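Local coordinates for protein putative polysaccharide binding proteins (DUF1812) (Bacteroides thetaiotaomicron VPI-5482, PDB 3GF8) that is probably a lipid-anchored outer-membrane component of the FimB/Mfa2 family that takes part in fimbrial assembly, though its exact function is not established, at residues R110-I116 against D190-R196; D171-I175 against V210-T214. All coordinates share one frame; numbering follows the deposited sequence.

Contact 1: residues R110-I116 against D190-R196; sequences REASLII and DDVLSFR
Ile116, Leu114 and Arg110 bury the most surface here; all three meet Leu193, and each has further partners. The CB of Ile116 lies 3.8 Å from Phe195 CD2, the two side chains running side by side on one face of the sheet, while its CG1 touches Leu193 CD1. Leu114 sets CD1 3.4 Å from the carbonyl O of Val192 and CB against Leu193 CD2; with CG anti to the carbonyl carbon (chi1 -48°), its two methyls reach Asp191 CB. The backbones pair as short parallel strands at the margin of a five-stranded mixed sheet, with bridges Ile115-Ser194 and Ile116-Phe195. Ser194 N donates to Leu114 O (3.0 Å), Ile116 N to Ser194 O (2.9 Å) and Arg196 N to Ile116 O. Arg110 grips Asp190 in a bidentate, end-on salt bridge of two nearly straight hydrogen bonds, NH2 to OD2 at 2.7 Å and NH1 to OD1 at 2.9 Å, both at syn lone pairs, with the two planes only 21° apart. Leu193 CD2 covers one face of this guanidinium, and one water joins Arg110 NH1 to Asp191 OD2. On the other face of the sheet, Ile115 CD1 lies 3.5 Å above the Arg196 guanidinium, whose NE donates in plane to Ser194 OG; that hydroxyl is also hydrogen-bonded to Glu173.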
loop_
_atom_site.group_PDB
_atom_site.type_symbol
_atom_site.label_atom_id
_atom_site.label_comp_id
_atom_site.label_asym_id
_atom_site.label_seq_id
_atom_site.Cartn_x
_atom_site.Cartn_y
_atom_site.Cartn_z
ATOM N N ARG A 110 9.744 6.285 -11.147
ATOM C CA ARG A 110 8.931 6.912 -12.193
ATOM C C ARG A 110 9.797 7.550 -13.283
ATOM O O ARG A 110 10.946 7.885 -13.075
ATOM C CB ARG A 110 7.943 7.935 -11.637
ATOM C CG ARG A 110 8.553 9.327 -11.270
ATOM C CD ARG A 110 9.706 9.207 -10.264
ATOM N NE ARG A 110 9.264 8.691 -8.963
ATOM C CZ ARG A 110 8.895 9.454 -7.925
ATOM N NH1 ARG A 110 8.905 10.780 -8.024
ATOM N NH2 ARG A 110 8.499 8.888 -6.779
ATOM N N GLU A 111 9.210 7.706 -14.445
ATOM C CA GLU A 111 9.777 8.452 -15.543
ATOM C C GLU A 111 9.400 9.918 -15.437
ATOM O O GLU A 111 8.578 10.268 -14.597
ATOM C CB GLU A 111 9.156 7.944 -16.815
ATOM C CG GLU A 111 9.478 6.511 -17.182
ATOM C CD GLU A 111 8.875 6.180 -18.566
ATOM O OE1 GLU A 111 7.850 6.846 -18.943
ATOM O OE2 GLU A 111 9.437 5.277 -19.253
ATOM N N ALA A 112 9.927 10.754 -16.347
ATOM C CA ALA A 112 9.651 12.203 -16.341
ATOM C C ALA A 112 8.189 12.494 -16.360
ATOM O O ALA A 112 7.760 13.512 -15.786
ATOM C CB ALA A 112 10.315 12.945 -17.537
ATOM N N SER A 113 7.411 11.650 -17.041
ATOM C CA SER A 113 5.971 11.888 -17.122
ATOM C C SER A 113 5.209 11.741 -15.794
ATOM O O SER A 113 4.066 12.109 -15.711
ATOM C CB SER A 113 5.338 10.929 -18.116
ATOM O OG SER A 113 5.185 9.653 -17.535
ATOM N N LEU A 114 5.816 11.149 -14.778
ATOM C CA LEU A 114 5.132 10.908 -13.504
ATOM C C LEU A 114 3.882 10.014 -13.586
ATOM O O LEU A 114 3.050 10.036 -12.692
ATOM C CB LEU A 114 4.756 12.232 -12.851
ATOM C CG LEU A 114 5.864 13.279 -12.783
ATOM C CD1 LEU A 114 5.243 14.471 -12.148
ATOM C CD2 LEU A 114 7.091 12.762 -11.984
ATOM N N ILE A 115 3.760 9.235 -14.650
ATOM C CA ILE A 115 2.674 8.269 -14.805
ATOM C C ILE A 115 3.166 6.902 -14.371
ATOM O O ILE A 115 4.215 6.462 -14.781
ATOM C CB ILE A 115 2.240 8.169 -16.261
ATOM C CG1 ILE A 115 1.682 9.506 -16.702
ATOM C CG2 ILE A 115 1.221 7.066 -16.457
ATOM C CD1 ILE A 115 1.428 9.631 -18.213
ATOM N N ILE A 116 2.412 6.235 -13.531
ATOM C CA ILE A 116 2.712 4.860 -13.117
ATOM C C ILE A 116 1.567 3.996 -13.645
ATOM O O ILE A 116 0.434 4.251 -13.291
ATOM C CB ILE A 116 2.726 4.762 -11.573
ATOM C CG1 ILE A 116 3.773 5.727 -10.988
ATOM C CG2 ILE A 116 2.940 3.287 -11.111
ATOM C CD1 ILE A 116 5.201 5.236 -11.135
ATOM N N ASP A 190 7.340 14.770 -2.390
ATOM C CA ASP A 190 7.582 14.087 -3.666
ATOM C C ASP A 190 6.721 14.761 -4.706
ATOM O O ASP A 190 5.871 15.581 -4.363
ATOM C CB ASP A 190 7.273 12.583 -3.547
ATOM C CG ASP A 190 7.852 11.747 -4.717
ATOM O OD1 ASP A 190 8.592 12.284 -5.565
ATOM O OD2 ASP A 190 7.543 10.537 -4.806
ATOM N N ASP A 191 6.981 14.477 -5.977
ATOM C CA ASP A 191 6.059 14.887 -7.033
ATOM C C ASP A 191 4.753 14.174 -6.885
ATOM O O ASP A 191 4.704 13.098 -6.303
ATOM C CB ASP A 191 6.638 14.545 -8.400
ATOM C CG ASP A 191 7.832 15.397 -8.734
ATOM O OD1 ASP A 191 7.719 16.622 -8.552
ATOM O OD2 ASP A 191 8.876 14.863 -9.152
ATOM N N VAL A 192 3.697 14.791 -7.433
ATOM C CA VAL A 192 2.407 14.127 -7.610
ATOM C C VAL A 192 2.448 13.170 -8.801
ATOM O O VAL A 192 2.819 13.557 -9.917
ATOM C CB VAL A 192 1.286 15.161 -7.815
ATOM C CG1 VAL A 192 -0.099 14.478 -8.092
ATOM C CG2 VAL A 192 1.225 16.084 -6.600
ATOM N N LEU A 193 2.036 11.931 -8.543
ATOM C CA LEU A 193 2.015 10.885 -9.532
ATOM C C LEU A 193 0.566 10.624 -9.995
ATOM O O LEU A 193 -0.392 10.838 -9.232
ATOM C CB LEU A 193 2.635 9.604 -8.955
ATOM C CG LEU A 193 4.055 9.674 -8.380
ATOM C CD1 LEU A 193 4.456 8.307 -7.839
ATOM C CD2 LEU A 193 5.102 10.236 -9.393
ATOM N N SER A 194 0.447 10.208 -11.263
ATOM C CA SER A 194 -0.789 9.755 -11.907
ATOM C C SER A 194 -0.739 8.232 -12.062
ATOM O O SER A 194 -0.011 7.698 -12.896
ATOM C CB SER A 194 -0.939 10.427 -13.280
ATOM O OG SER A 194 -2.153 10.058 -13.943
ATOM N N PHE A 195 -1.457 7.523 -11.195
ATOM C CA PHE A 195 -1.524 6.075 -11.286
ATOM C C PHE A 195 -2.641 5.755 -12.232
ATOM O O PHE A 195 -3.752 6.268 -12.060
ATOM C CB PHE A 195 -1.797 5.438 -9.926
ATOM C CG PHE A 195 -0.704 5.675 -8.906
ATOM C CD1 PHE A 195 -0.670 6.850 -8.162
ATOM C CD2 PHE A 195 0.288 4.724 -8.680
ATOM C CE1 PHE A 195 0.326 7.059 -7.217
ATOM C CE2 PHE A 195 1.288 4.929 -7.731
ATOM C CZ PHE A 195 1.305 6.101 -7.001
ATOM N N ARG A 196 -2.356 4.909 -13.217
ATOM C CA ARG A 196 -3.317 4.591 -14.262
ATOM C C ARG A 196 -3.472 3.113 -14.423
ATOM O O ARG A 196 -2.629 2.392 -13.970
ATOM C CB ARG A 196 -2.820 5.164 -15.573
ATOM C CG ARG A 196 -2.730 6.644 -15.476
ATOM C CD ARG A 196 -2.359 7.317 -16.759
ATOM N NE ARG A 196 -2.250 8.736 -16.469
ATOM C CZ ARG A 196 -2.103 9.684 -17.379
ATOM N NH1 ARG A 196 -2.086 9.372 -18.648
ATOM N NH2 ARG A 196 -2.011 10.962 -17.016
HETATM O O HOH W 1 9.995 12.550 -9.793
#

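Contact 2: residues D171-I175 against V210-T214; sequences DYEII and VDMNT
Val210 lays its CG1 methyl over one face of the Tyr172 ring, 4.0 Å from the centroid and 14° off the ring normal, a CH-pi contact displaced toward the CD1-CE1 side. The methyl stands anti to its own carbonyl carbon, which aims it at the ring; the phenol hydroxyl of Tyr172 is hydrogen-bonded to the carbonyl of Met167.

Selenomethionine Met212 fills the middle of the contact. Its chain is extended through chi2 and bends at chi3 (70°), and this bend lays CE against the backbone of 171-175, 3.6 Å from both Tyr172 O and Ile174 N. The selenium sits 4.2 Å from Tyr172 CB, and Ile174 CG1 lies 3.9 Å from Met212 CE. The second branch of Ile174, CG2, meets Thr214 CB at 4.2 Å, the two side chains crossing at about a right angle. Replacing Ile174 with an alanine would probably open a gap beside Met212 CE and Thr214 CB and give the selenomethionine end more freedom to turn.

The approach is made by side chains: the strand axes are 8.2 Å apart at their closest, too far for backbone pairing, and run 20° from parallel. Tyr172 and Ile174 on one strand and Val210, Met212 and Thr214 on the other all direct their side chains inward. Val152 and Phe154 of strand 139-158 touch both Ile174 and Met212, and Phe195 touches Ile174 and Thr214, extending the apolar layer. Such interlocking of alternate residues from two facing strands is characteristic of the core of a beta sandwich, consistent with the transthyretin-like clan to which this fimbrial family belongs.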
loop_
_atom_site.group_PDB
_atom_site.type_symbol
_atom_site.label_atom_id
_atom_site.label_comp_id
_atom_site.label_asym_id
_atom_site.label_seq_id
_atom_site.Cartn_x
_atom_site.Cartn_y
_atom_site.Cartn_z
ATOM N N ASP A 171 -10.091 7.987 -19.887
ATOM C CA ASP A 171 -8.910 7.666 -19.110
ATOM C C ASP A 171 -9.158 7.788 -17.594
ATOM O O ASP A 171 -10.012 8.579 -17.143
ATOM C CB ASP A 171 -7.782 8.611 -19.461
ATOM C CG ASP A 171 -7.304 8.445 -20.879
ATOM O OD1 ASP A 171 -7.465 7.324 -21.459
ATOM O OD2 ASP A 171 -6.777 9.465 -21.396
ATOM N N TYR A 172 -8.354 7.044 -16.836
ATOM C CA TYR A 172 -8.536 6.835 -15.407
ATOM C C TYR A 172 -7.240 7.076 -14.700
ATOM O O TYR A 172 -6.207 6.505 -15.092
ATOM C CB TYR A 172 -8.935 5.404 -15.147
ATOM C CG TYR A 172 -10.107 4.969 -15.957
ATOM C CD1 TYR A 172 -9.947 4.543 -17.279
ATOM C CD2 TYR A 172 -11.389 5.028 -15.426
ATOM C CE1 TYR A 172 -11.054 4.159 -18.043
ATOM C CE2 TYR A 172 -12.463 4.608 -16.139
ATOM C CZ TYR A 172 -12.293 4.206 -17.476
ATOM O OH TYR A 172 -13.393 3.819 -18.202
ATOM N N GLU A 173 -7.313 7.898 -13.650
ATOM C CA GLU A 173 -6.186 8.204 -12.818
ATOM C C GLU A 173 -6.515 8.224 -11.324
ATOM O O GLU A 173 -7.581 8.697 -10.912
ATOM C CB GLU A 173 -5.662 9.613 -13.136
ATOM C CG GLU A 173 -5.360 9.923 -14.575
ATOM C CD GLU A 173 -5.013 11.395 -14.713
ATOM O OE1 GLU A 173 -3.850 11.780 -14.417
ATOM O OE2 GLU A 173 -5.925 12.167 -15.073
ATOM N N ILE A 174 -5.563 7.747 -10.534
ATOM C CA ILE A 174 -5.505 7.998 -9.107
ATOM C C ILE A 174 -4.303 8.946 -8.981
ATOM O O ILE A 174 -3.228 8.639 -9.517
ATOM C CB ILE A 174 -5.311 6.688 -8.307
ATOM C CG1 ILE A 174 -6.582 5.814 -8.437
ATOM C CG2 ILE A 174 -4.992 6.990 -6.854
ATOM C CD1 ILE A 174 -6.583 4.513 -7.657
ATOM N N ILE A 175 -4.502 10.099 -8.336
ATOM C CA ILE A 175 -3.495 11.170 -8.277
ATOM C C ILE A 175 -3.083 11.413 -6.831
ATOM O O ILE A 175 -3.894 11.692 -5.999
ATOM C CB ILE A 175 -4.007 12.481 -8.935
ATOM C CG1 ILE A 175 -4.333 12.204 -10.408
ATOM C CG2 ILE A 175 -2.957 13.635 -8.772
ATOM C CD1 ILE A 175 -5.193 13.257 -11.132
ATOM N N VAL A 210 -11.608 -1.487 -14.563
ATOM C CA VAL A 210 -10.162 -1.222 -14.681
ATOM C C VAL A 210 -9.487 -1.613 -13.389
ATOM O O VAL A 210 -10.031 -1.366 -12.307
ATOM C CB VAL A 210 -9.853 0.283 -14.953
ATOM C CG1 VAL A 210 -10.369 0.719 -16.321
ATOM C CG2 VAL A 210 -10.445 1.154 -13.929
ATOM N N ASP A 211 -8.311 -2.226 -13.471
ATOM C CA ASP A 211 -7.532 -2.501 -12.279
ATOM C C ASP A 211 -6.392 -1.550 -12.224
ATOM O O ASP A 211 -5.625 -1.429 -13.190
ATOM C CB ASP A 211 -6.933 -3.902 -12.256
ATOM C CG ASP A 211 -7.960 -4.987 -11.988
ATOM O OD1 ASP A 211 -9.062 -4.653 -11.523
ATOM O OD2 ASP A 211 -7.651 -6.185 -12.252
HETATM N N MSE A 212 -6.257 -0.928 -11.060
HETATM C CA MSE A 212 -5.220 0.058 -10.763
HETATM C C MSE A 212 -4.543 -0.284 -9.463
HETATM O O MSE A 212 -5.095 -1.029 -8.649
HETATM C CB MSE A 212 -5.902 1.407 -10.575
HETATM C CG MSE A 212 -6.850 1.721 -11.745
HETATM SE SE MSE A 212 -7.627 3.503 -11.693
HETATM C CE MSE A 212 -6.145 4.504 -12.065
ATOM N N ASN A 213 -3.381 0.304 -9.219
ATOM C CA ASN A 213 -2.810 0.287 -7.869
ATOM C C ASN A 213 -2.112 1.586 -7.453
ATOM O O ASN A 213 -1.690 2.363 -8.272
ATOM C CB ASN A 213 -1.920 -0.951 -7.583
ATOM C CG ASN A 213 -0.710 -1.114 -8.511
ATOM O OD1 ASN A 213 0.050 -2.093 -8.362
ATOM N ND2 ASN A 213 -0.546 -0.236 -9.475
ATOM N N THR A 214 -2.005 1.818 -6.158
ATOM C CA THR A 214 -1.289 2.994 -5.719
ATOM C C THR A 214 -0.494 2.667 -4.470
ATOM O O THR A 214 -0.535 1.550 -3.969
ATOM C CB THR A 214 -2.251 4.193 -5.469
ATOM O OG1 THR A 214 -1.478 5.375 -5.243
ATOM C CG2 THR A 214 -3.196 3.908 -4.269
#

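The centres of contacts 1 and 2 lie 12 Å apart, on the same side of the chain's centre. Their segments alternate in sequence: 110-116, 171-175, 190-196, then 210-214. Strands 193-195 and 170-176 are antiparallel neighbours in the five-stranded sheet, which links the two directly: Phe195 N approaches Ile174 O at 2.7 Å, a probable hydrogen bond. Contact 1 adds the outermost strand, 115-116, to this sheet, whereas contact 2 packs one face of it against strand 209-214, which pairs instead with strands 139-158 and 199-201. Edge pairing and face packing thus join four sequence-distant segments and tie the five-stranded sheet to the strands facing it.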